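Local atomic coordinates of NAD-dependent aldehyde dehydrogenase (Sinorhizobium meliloti, PDB entry 3U4J), a protein that probably oxidises aldehydes to carboxylic acids using NAD or NADP as the electron acceptor, as other aldehyde dehydrogenases do. Residues 106-111 and 201-206; 125-130 and 174-179; 276-281 and 411-416; 433-438 and 455-460. All coordinates share one frame; numbering follows the deposited sequence.

In the fold
The four contacts form two pairs. Contacts 1 and 2 pack helices of the coenzyme-binding part of the aldehyde dehydrogenase fold; their centres are 12 Å apart, and E109 OE1 of contact 1 probably accepts a hydrogen bond from F175 N of contact 2 at 3.1 Å. Contacts 3 and 4 lie in the catalytic-domain sheet, also 12 Å apart between centres, where strands 275-279 and 431-435 are neighbours and I278 O probably bonds W435 N at 2.7 Å. The centres of contacts 1 and 3 are 39 Å apart, on opposite sides of the chain's centre. The bound calcium ion, at L17 and E50, is about 14 Å from the side chain of I108 in contact 1.

Contact 1 (106-111 and 201-206); sequences ALIESL and SGTSIR
E109 and T203 carry the polar half of this contact. T203 OG1 donates to E109 OE2 at 2.7 Å, coming from above the carboxylate plane, 68° out of it. A chi1 of 62° sets this hydroxyl between the backbone N and the carbonyl carbon of T203, while the bend at chi2 swings CD of E109 toward helix 202-214. One water ties the same two residues together: it donates to E109 OE2 at 2.9 Å and accepts from T203 N at 3.0 Å. The two helices are nearly antiparallel, at 150° with segment axes 9.5 Å apart, and belong to the coenzyme-binding domain of the aldehyde dehydrogenase fold. An alanine in place of E109 would probably cost the T203 hydroxyl, the water and the backbone N-H of F175 their carboxylate acceptor. The apolar half centres on I108. Its CG2 lies 3.5 Å from T203 CG2, and threonine suits the spot because its methyl packs while its hydroxyl bonds. I108 CG2 also comes within 3.8 Å of G202 C; a beta carbon on G202 would clash with I108 CG2, so glycine suits this place. I108 CD1 rests 3.8 Å from R206 CG, part of the aliphatic stem of an arginine whose NE forms a salt bridge to E104.

Contact 2 (125-130 and 174-179); sequences GFCADL and PFIIAS
Helix segments 125-130 and 174-179 run almost exactly parallel, their axes 9.3 Å apart at 6°, and come closest in the backbone at C127 and S179. This is side-by-side helix packing in the coenzyme-binding domain, near a subunit interface where D129 forms salt bridges with R89 and R139 of the second subunit. C127 is the central side chain, and a small sulfur-bearing residue suits so narrow a place. With its sulfur anti to the carbonyl carbon (chi1 -72°), SG lies 3.3 Å from F175 CD2, an oblique sulfur-aromatic contact with the centroid 4.5 Å away. F175 in turn packs on T203 and L207 of helix 202-214, and an alanine in place of F175 would probably open a gap beside C127 and take the aromatic partner from its sulfur. Next in sequence, I176 bends at chi2 (-91°, away from a staggered value), bringing CD1 to 3.5 Å from F126 CD2 and 3.7 Å from C127 SG. L130 CD1 lies 3.8 Å from S179 CB. Nearby S179 O is buried without a hydrogen-bonding partner. F175 O is gripped twice, by S179 N and, at 3.0 Å, by S179 OG, which reach it from opposite faces of its carbonyl plane.

Contact 3 (276-281 and 411-416); sequences PQIVFA and LTFKTA
F413 reaches across to I278, V279 and F280, bridging the ends of two strands, 407-413 and 275-279, that both pair in parallel with strand 307-313 in the alpha/beta sheet of the catalytic domain. Its CB points toward segment 276-281. From there a chi1 of 68° sets CG between the backbone N and the carbonyl carbon, and the side chain crosses those of I278 and F280 at about a right angle. Farther out, CE1 lies 3.6 Å from F280 CE1, while CE2 on the other side meets I278 CG2 at 3.7 Å. The tip, CZ, touches most: I278 CG2 at 3.7 Å, V279 O at 3.8 Å, and one face of the F280 ring, where it sits 3.6 Å above the plane, offset toward the rim. The two rings thus form an offset edge-to-face pair, F413 giving the edge and F280 the face, with centroids 5.2 Å apart and planes at 76°. Flat, apolar rings suit this buried place, where Q313 and A419 also pack against F413. The chain then turns into helix 416-424, with T415 as its N-cap. A416, small enough to lie close beside F280, puts CB 3.7 Å from F280 CE1 and CA at the ring edge, in its plane.

Contact 4 (433-438 and 455-460); sequences SVWSTN and WINSVI
W455 begins the run of contacts by pairing in parallel with S433: W455 O accepts from V434 N at 2.9 Å, nearly straight at 160°, and receives a CA-H...O contact from S433. W455 CB packs against S433 OG, while its indole extends beyond segment 433-438; its NE1 bonds D461 O and its ring meets H495 of the third subunit. I456 follows opposite V434, and I456 CA makes a CA-H...O contact with V434 O. Past the strand the chain turns at N457, whose backbone is left-handed helical (phi 56°), a conformation asparagine tolerates better than most residues. N457 N still donates to V434 O at 2.7 Å, while its CA sits over the face of the W435 six-membered ring, 3.8 Å from the centroid. That broad indole also underlies S458 N, 3.5 Å from W435 CZ2, and its own NE1 is taken by Q277 OE1. S458 OG folds back to I456 O at 2.8 Å. S458 O, in contrast, accepts from S433 OG at 2.9 Å, the donor lying in the carbonyl plane. V459 is the last residue of the segment to touch 433-438, its CG2 3.7 Å from S433 OG. This is the parallel pairing of a beta-alpha-beta crossover, strand 431-435, helix 439-448 and strand 453-456, whose sheet continues into a strand of the third subunit.

Contact 1 (106-111 and 201-206)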
loop_
_atom_site.group_PDB
_atom_site.type_symbol
_atom_site.label_atom_id
_atom_site.label_comp_id
_atom_site.label_asym_id
_atom_site.label_seq_id
_atom_site.Cartn_x
_atom_site.Cartn_y
_atom_site.Cartn_z
ATOM N N ALA A 106 15.182 23.483 24.528
ATOM C CA ALA A 106 16.088 22.461 25.054
ATOM C C ALA A 106 16.315 22.772 26.521
ATOM O O ALA A 106 16.354 21.856 27.376
ATOM C CB ALA A 106 17.434 22.469 24.283
ATOM N N LEU A 107 16.478 24.071 26.804
ATOM C CA LEU A 107 16.686 24.527 28.184
ATOM C C LEU A 107 15.482 24.221 29.101
ATOM O O LEU A 107 15.652 23.734 30.228
ATOM C CB LEU A 107 17.080 26.013 28.229
ATOM C CG LEU A 107 17.312 26.589 29.651
ATOM C CD1 LEU A 107 18.466 25.857 30.418
ATOM C CD2 LEU A 107 17.561 28.089 29.593
ATOM N N ILE A 108 14.272 24.498 28.620
ATOM C CA ILE A 108 13.056 24.150 29.369
ATOM C C ILE A 108 13.077 22.642 29.730
ATOM O O ILE A 108 12.941 22.284 30.899
ATOM C CB ILE A 108 11.774 24.533 28.593
ATOM C CG1 ILE A 108 11.716 26.038 28.362
ATOM C CG2 ILE A 108 10.465 24.093 29.362
ATOM C CD1 ILE A 108 10.467 26.440 27.537
ATOM N N GLU A 109 13.295 21.778 28.726
ATOM C CA GLU A 109 13.241 20.330 28.923
ATOM C C GLU A 109 14.281 19.932 29.942
ATOM O O GLU A 109 14.018 19.107 30.803
ATOM C CB GLU A 109 13.564 19.539 27.635
ATOM C CG GLU A 109 12.451 19.321 26.639
ATOM C CD GLU A 109 11.308 18.411 27.091
ATOM O OE1 GLU A 109 11.216 17.237 26.628
ATOM O OE2 GLU A 109 10.478 18.908 27.864
ATOM N N SER A 110 15.475 20.501 29.815
ATOM C CA SER A 110 16.590 20.172 30.711
ATOM C C SER A 110 16.250 20.515 32.165
ATOM O O SER A 110 16.417 19.691 33.093
ATOM C CB SER A 110 17.852 20.928 30.273
ATOM O OG SER A 110 18.945 20.591 31.095
ATOM N N LEU A 111 15.778 21.741 32.358
ATOM C CA LEU A 111 15.442 22.218 33.694
ATOM C C LEU A 111 14.294 21.433 34.343
ATOM O O LEU A 111 14.349 21.126 35.528
ATOM C CB LEU A 111 15.096 23.706 33.628
ATOM C CG LEU A 111 16.269 24.676 33.413
ATOM C CD1 LEU A 111 15.736 26.129 33.189
ATOM C CD2 LEU A 111 17.214 24.600 34.586
ATOM N N SER A 201 5.440 20.443 32.132
ATOM C CA SER A 201 4.446 20.978 31.228
ATOM C C SER A 201 4.956 22.083 30.310
ATOM O O SER A 201 4.276 22.454 29.380
ATOM C CB SER A 201 3.232 21.449 32.031
ATOM O OG SER A 201 2.614 20.335 32.652
ATOM N N GLY A 202 6.151 22.590 30.568
ATOM C CA GLY A 202 6.633 23.793 29.901
ATOM C C GLY A 202 6.805 23.621 28.403
ATOM O O GLY A 202 6.283 24.425 27.619
ATOM N N THR A 203 7.517 22.579 27.970
ATOM C CA THR A 203 7.680 22.443 26.499
ATOM C C THR A 203 6.369 22.137 25.760
ATOM O O THR A 203 6.218 22.531 24.596
ATOM C CB THR A 203 8.812 21.465 26.066
ATOM O OG1 THR A 203 8.517 20.167 26.543
ATOM C CG2 THR A 203 10.135 21.926 26.591
ATOM N N SER A 204 5.414 21.476 26.426
ATOM C CA SER A 204 4.134 21.147 25.790
ATOM C C SER A 204 3.217 22.351 25.592
ATOM O O SER A 204 2.491 22.431 24.617
ATOM C CB SER A 204 3.403 20.047 26.584
ATOM O OG SER A 204 4.227 18.874 26.567
ATOM N N ILE A 205 3.247 23.278 26.540
ATOM C CA ILE A 205 2.502 24.512 26.427
ATOM C C ILE A 205 3.183 25.342 25.338
ATOM O O ILE A 205 2.511 25.911 24.466
ATOM C CB ILE A 205 2.504 25.273 27.796
ATOM C CG1 ILE A 205 1.489 24.632 28.753
ATOM C CG2 ILE A 205 2.223 26.756 27.596
ATOM C CD1 ILE A 205 1.704 25.035 30.226
ATOM N N ARG A 206 4.510 25.398 25.372
ATOM C CA ARG A 206 5.222 26.091 24.290
ATOM C C ARG A 206 4.881 25.502 22.913
ATOM O O ARG A 206 4.709 26.248 21.949
ATOM C CB ARG A 206 6.763 26.156 24.491
ATOM C CG ARG A 206 7.246 27.046 25.636
ATOM C CD ARG A 206 6.948 28.528 25.439
ATOM N NE ARG A 206 7.798 29.127 24.403
ATOM C CZ ARG A 206 7.346 29.721 23.296
ATOM N NH1 ARG A 206 6.044 29.822 23.062
ATOM N NH2 ARG A 206 8.203 30.238 22.419
HETATM O O HOH W 1 8.931 20.530 29.652
#

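Contact 2 (125-130 and 174-179)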
loop_
_atom_site.group_PDB
_atom_site.type_symbol
_atom_site.label_atom_id
_atom_site.label_comp_id
_atom_site.label_asym_id
_atom_site.label_seq_id
_atom_site.Cartn_x
_atom_site.Cartn_y
_atom_site.Cartn_z
ATOM N N GLY A 125 15.653 18.932 18.151
ATOM C CA GLY A 125 15.929 18.746 16.715
ATOM C C GLY A 125 15.204 17.554 16.121
ATOM O O GLY A 125 14.641 17.621 15.021
ATOM N N PHE A 126 15.229 16.440 16.836
ATOM C CA PHE A 126 14.459 15.271 16.433
ATOM C C PHE A 126 12.942 15.549 16.357
ATOM O O PHE A 126 12.259 15.116 15.434
ATOM C CB PHE A 126 14.746 14.110 17.376
ATOM C CG PHE A 126 14.235 12.793 16.870
ATOM C CD1 PHE A 126 14.934 12.090 15.890
ATOM C CD2 PHE A 126 13.060 12.247 17.375
ATOM C CE1 PHE A 126 14.460 10.846 15.422
ATOM C CE2 PHE A 126 12.577 11.033 16.914
ATOM C CZ PHE A 126 13.271 10.327 15.934
ATOM N N CYS A 127 12.425 16.298 17.320
ATOM C CA CYS A 127 11.003 16.659 17.296
ATOM C C CYS A 127 10.663 17.513 16.092
ATOM O O CYS A 127 9.586 17.348 15.509
ATOM C CB CYS A 127 10.616 17.415 18.560
ATOM S SG CYS A 127 10.580 16.317 19.972
ATOM N N ALA A 128 11.563 18.433 15.721
ATOM C CA ALA A 128 11.311 19.198 14.511
ATOM C C ALA A 128 11.217 18.229 13.315
ATOM O O ALA A 128 10.388 18.427 12.418
ATOM C CB ALA A 128 12.395 20.261 14.277
ATOM N N ASP A 129 12.047 17.181 13.316
ATOM C CA ASP A 129 12.029 16.185 12.225
ATOM C C ASP A 129 10.747 15.343 12.252
ATOM O O ASP A 129 10.206 14.988 11.193
ATOM C CB ASP A 129 13.271 15.265 12.269
ATOM C CG ASP A 129 13.441 14.449 10.991
ATOM O OD1 ASP A 129 13.464 15.025 9.877
ATOM O OD2 ASP A 129 13.564 13.227 11.096
ATOM N N LEU A 130 10.249 15.026 13.457
ATOM C CA LEU A 130 8.973 14.333 13.571
ATOM C C LEU A 130 7.849 15.141 12.963
ATOM O O LEU A 130 7.031 14.592 12.219
ATOM C CB LEU A 130 8.636 14.008 15.017
ATOM C CG LEU A 130 9.447 12.881 15.683
ATOM C CD1 LEU A 130 9.254 13.001 17.212
ATOM C CD2 LEU A 130 9.022 11.506 15.195
ATOM N N PRO A 174 8.851 14.517 27.429
ATOM C CA PRO A 174 7.598 15.236 27.179
ATOM C C PRO A 174 7.501 15.768 25.764
ATOM O O PRO A 174 6.454 15.591 25.131
ATOM C CB PRO A 174 7.636 16.397 28.169
ATOM C CG PRO A 174 8.598 15.953 29.238
ATOM C CD PRO A 174 9.653 15.171 28.468
ATOM N N PHE A 175 8.570 16.378 25.255
ATOM C CA PHE A 175 8.462 17.019 23.954
ATOM C C PHE A 175 8.384 15.958 22.866
ATOM O O PHE A 175 7.624 16.087 21.884
ATOM C CB PHE A 175 9.614 18.010 23.712
ATOM C CG PHE A 175 9.281 19.105 22.706
ATOM C CD1 PHE A 175 8.303 20.065 22.989
ATOM C CD2 PHE A 175 9.967 19.201 21.499
ATOM C CE1 PHE A 175 8.021 21.095 22.100
ATOM C CE2 PHE A 175 9.671 20.241 20.564
ATOM C CZ PHE A 175 8.723 21.173 20.866
ATOM N N ILE A 176 9.189 14.908 23.037
ATOM C CA ILE A 176 9.221 13.819 22.066
ATOM C C ILE A 176 7.873 13.166 21.915
ATOM O O ILE A 176 7.382 12.979 20.792
ATOM C CB ILE A 176 10.298 12.760 22.425
ATOM C CG1 ILE A 176 11.698 13.322 22.112
ATOM C CG2 ILE A 176 10.024 11.451 21.697
ATOM C CD1 ILE A 176 12.200 13.016 20.706
ATOM N N ILE A 177 7.259 12.812 23.039
ATOM C CA ILE A 177 6.010 12.069 22.982
ATOM C C ILE A 177 4.897 12.942 22.410
ATOM O O ILE A 177 4.077 12.460 21.627
ATOM C CB ILE A 177 5.691 11.357 24.338
ATOM C CG1 ILE A 177 6.771 10.250 24.524
ATOM C CG2 ILE A 177 4.331 10.648 24.295
ATOM C CD1 ILE A 177 7.016 9.821 25.926
ATOM N N ALA A 178 4.878 14.221 22.773
ATOM C CA ALA A 178 3.900 15.135 22.150
ATOM C C ALA A 178 4.088 15.125 20.616
ATOM O O ALA A 178 3.102 15.025 19.846
ATOM C CB ALA A 178 4.072 16.525 22.697
ATOM N N SER A 179 5.358 15.189 20.201
ATOM C CA SER A 179 5.728 15.252 18.803
ATOM C C SER A 179 5.550 13.922 18.046
ATOM O O SER A 179 5.466 13.928 16.817
ATOM C CB SER A 179 7.161 15.773 18.656
ATOM O OG SER A 179 7.249 17.122 19.076
#

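Contact 3 (276-281 and 411-416)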
loop_
_atom_site.group_PDB
_atom_site.type_symbol
_atom_site.label_atom_id
_atom_site.label_comp_id
_atom_site.label_asym_id
_atom_site.label_seq_id
_atom_site.Cartn_x
_atom_site.Cartn_y
_atom_site.Cartn_z
ATOM N N PRO A 276 15.106 -6.522 26.764
ATOM C CA PRO A 276 16.404 -7.175 26.819
ATOM C C PRO A 276 17.314 -6.735 25.677
ATOM O O PRO A 276 16.839 -6.449 24.580
ATOM C CB PRO A 276 16.036 -8.653 26.660
ATOM C CG PRO A 276 14.791 -8.640 25.797
ATOM C CD PRO A 276 14.110 -7.303 25.997
ATOM N N GLN A 277 18.616 -6.653 25.928
ATOM C CA GLN A 277 19.596 -6.698 24.858
ATOM C C GLN A 277 20.307 -8.059 24.912
ATOM O O GLN A 277 20.819 -8.458 25.966
ATOM C CB GLN A 277 20.620 -5.579 24.990
ATOM C CG GLN A 277 20.003 -4.180 24.985
ATOM C CD GLN A 277 20.940 -3.141 24.419
ATOM O OE1 GLN A 277 21.266 -3.175 23.229
ATOM N NE2 GLN A 277 21.351 -2.179 25.258
ATOM N N ILE A 278 20.355 -8.742 23.775
ATOM C CA ILE A 278 20.948 -10.081 23.698
ATOM C C ILE A 278 22.243 -9.909 22.950
ATOM O O ILE A 278 22.234 -9.399 21.828
ATOM C CB ILE A 278 20.064 -11.083 22.902
ATOM C CG1 ILE A 278 18.674 -11.280 23.542
ATOM C CG2 ILE A 278 20.764 -12.468 22.837
ATOM C CD1 ILE A 278 17.816 -10.015 23.600
ATOM N N VAL A 279 23.342 -10.315 23.591
ATOM C CA VAL A 279 24.663 -10.195 23.031
ATOM C C VAL A 279 25.246 -11.598 22.850
ATOM O O VAL A 279 25.533 -12.333 23.824
ATOM C CB VAL A 279 25.593 -9.339 23.892
ATOM C CG1 VAL A 279 26.931 -9.084 23.158
ATOM C CG2 VAL A 279 24.922 -8.022 24.214
ATOM N N PHE A 280 25.374 -11.964 21.578
ATOM C CA PHE A 280 25.935 -13.249 21.206
ATOM C C PHE A 280 27.426 -13.175 21.161
ATOM O O PHE A 280 28.005 -12.099 20.953
ATOM C CB PHE A 280 25.369 -13.702 19.850
ATOM C CG PHE A 280 23.976 -14.186 19.951
ATOM C CD1 PHE A 280 23.711 -15.485 20.348
ATOM C CD2 PHE A 280 22.903 -13.330 19.677
ATOM C CE1 PHE A 280 22.395 -15.945 20.450
ATOM C CE2 PHE A 280 21.588 -13.775 19.776
ATOM C CZ PHE A 280 21.334 -15.091 20.144
ATOM N N ALA A 281 28.041 -14.344 21.344
ATOM C CA ALA A 281 29.489 -14.484 21.361
ATOM C C ALA A 281 30.164 -13.898 20.125
ATOM O O ALA A 281 31.304 -13.436 20.198
ATOM C CB ALA A 281 29.871 -15.968 21.544
ATOM N N LEU A 411 22.014 -11.406 32.978
ATOM C CA LEU A 411 21.797 -12.848 33.010
ATOM C C LEU A 411 22.577 -13.463 31.835
ATOM O O LEU A 411 22.768 -12.807 30.797
ATOM C CB LEU A 411 20.304 -13.175 32.854
ATOM C CG LEU A 411 19.248 -12.652 33.831
ATOM C CD1 LEU A 411 18.739 -11.225 33.489
ATOM C CD2 LEU A 411 18.081 -13.633 33.885
ATOM N N THR A 412 23.047 -14.701 31.988
ATOM C CA THR A 412 23.815 -15.348 30.919
ATOM C C THR A 412 22.970 -16.429 30.255
ATOM O O THR A 412 21.993 -16.908 30.831
ATOM C CB THR A 412 25.161 -16.009 31.436
ATOM O OG1 THR A 412 24.848 -17.003 32.416
ATOM C CG2 THR A 412 26.091 -14.988 32.073
ATOM N N PHE A 413 23.343 -16.819 29.037
ATOM C CA PHE A 413 22.670 -17.915 28.364
ATOM C C PHE A 413 23.710 -18.660 27.545
ATOM O O PHE A 413 24.785 -18.138 27.269
ATOM C CB PHE A 413 21.540 -17.399 27.449
ATOM C CG PHE A 413 22.038 -16.619 26.255
ATOM C CD1 PHE A 413 22.338 -17.264 25.067
ATOM C CD2 PHE A 413 22.207 -15.235 26.322
ATOM C CE1 PHE A 413 22.804 -16.560 23.959
ATOM C CE2 PHE A 413 22.672 -14.519 25.227
ATOM C CZ PHE A 413 22.983 -15.180 24.037
ATOM N N LYS A 414 23.384 -19.881 27.153
ATOM C CA LYS A 414 24.282 -20.668 26.300
ATOM C C LYS A 414 23.849 -20.693 24.837
ATOM O O LYS A 414 24.703 -20.595 23.956
ATOM C CB LYS A 414 24.436 -22.080 26.869
ATOM C CG LYS A 414 25.648 -22.875 26.335
ATOM C CD LYS A 414 26.402 -23.602 27.496
ATOM C CE LYS A 414 25.418 -24.144 28.565
ATOM N NZ LYS A 414 25.854 -23.842 29.979
ATOM N N THR A 415 22.543 -20.816 24.564
ATOM C CA THR A 415 22.089 -20.998 23.160
ATOM C C THR A 415 21.107 -19.925 22.700
ATOM O O THR A 415 20.427 -19.317 23.508
ATOM C CB THR A 415 21.385 -22.365 22.960
ATOM O OG1 THR A 415 20.143 -22.345 23.675
ATOM C CG2 THR A 415 22.261 -23.525 23.467
ATOM N N ALA A 416 20.999 -19.718 21.394
ATOM C CA ALA A 416 19.987 -18.779 20.899
ATOM C C ALA A 416 18.581 -19.159 21.401
ATOM O O ALA A 416 17.827 -18.280 21.840
ATOM C CB ALA A 416 20.039 -18.642 19.396
#

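Contact 4 (433-438 and 455-460)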
loop_
_atom_site.group_PDB
_atom_site.type_symbol
_atom_site.label_atom_id
_atom_site.label_comp_id
_atom_site.label_asym_id
_atom_site.label_seq_id
_atom_site.Cartn_x
_atom_site.Cartn_y
_atom_site.Cartn_z
ATOM N N SER A 433 16.890 -5.676 21.663
ATOM C CA SER A 433 17.999 -5.598 20.736
ATOM C C SER A 433 18.720 -6.932 20.679
ATOM O O SER A 433 18.873 -7.585 21.706
ATOM C CB SER A 433 19.034 -4.589 21.214
ATOM O OG SER A 433 18.560 -3.272 21.091
ATOM N N VAL A 434 19.208 -7.285 19.491
ATOM C CA VAL A 434 20.085 -8.445 19.284
ATOM C C VAL A 434 21.410 -7.944 18.707
ATOM O O VAL A 434 21.426 -7.177 17.719
ATOM C CB VAL A 434 19.444 -9.513 18.361
ATOM C CG1 VAL A 434 20.437 -10.647 18.073
ATOM C CG2 VAL A 434 18.198 -10.075 19.016
ATOM N N TRP A 435 22.510 -8.325 19.363
ATOM C CA TRP A 435 23.862 -8.041 18.868
ATOM C C TRP A 435 24.552 -9.326 18.395
ATOM O O TRP A 435 24.779 -10.235 19.191
ATOM C CB TRP A 435 24.698 -7.349 19.950
ATOM C CG TRP A 435 24.138 -5.993 20.417
ATOM C CD1 TRP A 435 23.111 -5.790 21.275
ATOM C CD2 TRP A 435 24.599 -4.686 20.020
ATOM N NE1 TRP A 435 22.898 -4.427 21.458
ATOM C CE2 TRP A 435 23.805 -3.733 20.703
ATOM C CE3 TRP A 435 25.624 -4.231 19.174
ATOM C CZ2 TRP A 435 23.984 -2.348 20.549
ATOM C CZ3 TRP A 435 25.815 -2.861 19.038
ATOM C CH2 TRP A 435 24.986 -1.934 19.715
ATOM N N SER A 436 24.855 -9.406 17.094
ATOM C CA SER A 436 25.457 -10.600 16.482
ATOM C C SER A 436 25.932 -10.229 15.085
ATOM O O SER A 436 25.350 -9.342 14.451
ATOM C CB SER A 436 24.457 -11.757 16.421
ATOM O OG SER A 436 25.004 -12.854 15.693
ATOM N N THR A 437 26.994 -10.880 14.599
ATOM C CA THR A 437 27.467 -10.636 13.225
ATOM C C THR A 437 26.953 -11.750 12.305
ATOM O O THR A 437 27.277 -11.785 11.113
ATOM C CB THR A 437 29.015 -10.666 13.163
ATOM O OG1 THR A 437 29.475 -11.783 13.953
ATOM C CG2 THR A 437 29.602 -9.362 13.684
ATOM N N ASN A 438 26.144 -12.657 12.856
ATOM C CA ASN A 438 25.687 -13.843 12.134
ATOM C C ASN A 438 24.306 -13.605 11.523
ATOM O O ASN A 438 23.363 -13.310 12.259
ATOM C CB ASN A 438 25.608 -15.032 13.115
ATOM C CG ASN A 438 25.327 -16.378 12.429
ATOM O OD1 ASN A 438 26.203 -17.267 12.394
ATOM N ND2 ASN A 438 24.113 -16.558 11.922
ATOM N N TRP A 455 15.745 -3.893 17.481
ATOM C CA TRP A 455 16.971 -3.368 16.920
ATOM C C TRP A 455 17.951 -4.535 16.736
ATOM O O TRP A 455 17.976 -5.463 17.560
ATOM C CB TRP A 455 17.651 -2.381 17.863
ATOM C CG TRP A 455 17.131 -1.029 17.876
ATOM C CD1 TRP A 455 17.654 0.045 17.228
ATOM C CD2 TRP A 455 15.986 -0.562 18.592
ATOM N NE1 TRP A 455 16.905 1.175 17.504
ATOM C CE2 TRP A 455 15.874 0.825 18.340
ATOM C CE3 TRP A 455 15.037 -1.180 19.423
ATOM C CZ2 TRP A 455 14.836 1.610 18.878
ATOM C CZ3 TRP A 455 14.020 -0.391 19.975
ATOM C CH2 TRP A 455 13.932 0.987 19.694
ATOM N N ILE A 456 18.730 -4.483 15.661
ATOM C CA ILE A 456 19.875 -5.386 15.519
ATOM C C ILE A 456 21.144 -4.544 15.546
ATOM O O ILE A 456 21.240 -3.562 14.801
ATOM C CB ILE A 456 19.795 -6.273 14.208
ATOM C CG1 ILE A 456 18.715 -7.344 14.368
ATOM C CG2 ILE A 456 21.175 -6.973 13.938
ATOM C CD1 ILE A 456 18.412 -8.143 13.116
ATOM N N ASN A 457 22.100 -4.895 16.417
ATOM C CA ASN A 457 23.393 -4.181 16.481
ATOM C C ASN A 457 23.251 -2.677 16.725
ATOM O O ASN A 457 23.999 -1.842 16.172
ATOM C CB ASN A 457 24.229 -4.453 15.218
ATOM C CG ASN A 457 24.600 -5.928 15.067
ATOM O OD1 ASN A 457 24.732 -6.445 13.941
ATOM N ND2 ASN A 457 24.773 -6.611 16.192
ATOM N N SER A 458 22.251 -2.334 17.522
ATOM C CA SER A 458 21.937 -0.949 17.789
ATOM C C SER A 458 20.925 -0.925 18.933
ATOM O O SER A 458 20.440 -1.970 19.379
ATOM C CB SER A 458 21.370 -0.271 16.516
ATOM O OG SER A 458 20.405 -1.099 15.897
ATOM N N VAL A 459 20.616 0.263 19.436
ATOM C CA VAL A 459 19.659 0.395 20.533
ATOM C C VAL A 459 19.212 1.862 20.575
ATOM O O VAL A 459 19.938 2.752 20.105
ATOM C CB VAL A 459 20.279 -0.060 21.886
ATOM C CG1 VAL A 459 21.400 0.901 22.321
ATOM C CG2 VAL A 459 19.228 -0.167 22.977
ATOM N N ILE A 460 18.014 2.083 21.103
ATOM C CA ILE A 460 17.428 3.423 21.359
ATOM C C ILE A 460 17.049 4.191 20.075
ATOM O O ILE A 460 15.894 4.636 19.931
ATOM C CB ILE A 460 18.317 4.333 22.269
ATOM C CG1 ILE A 460 18.645 3.699 23.638
ATOM C CG2 ILE A 460 17.685 5.739 22.419
ATOM C CD1 ILE A 460 17.428 3.327 24.529
#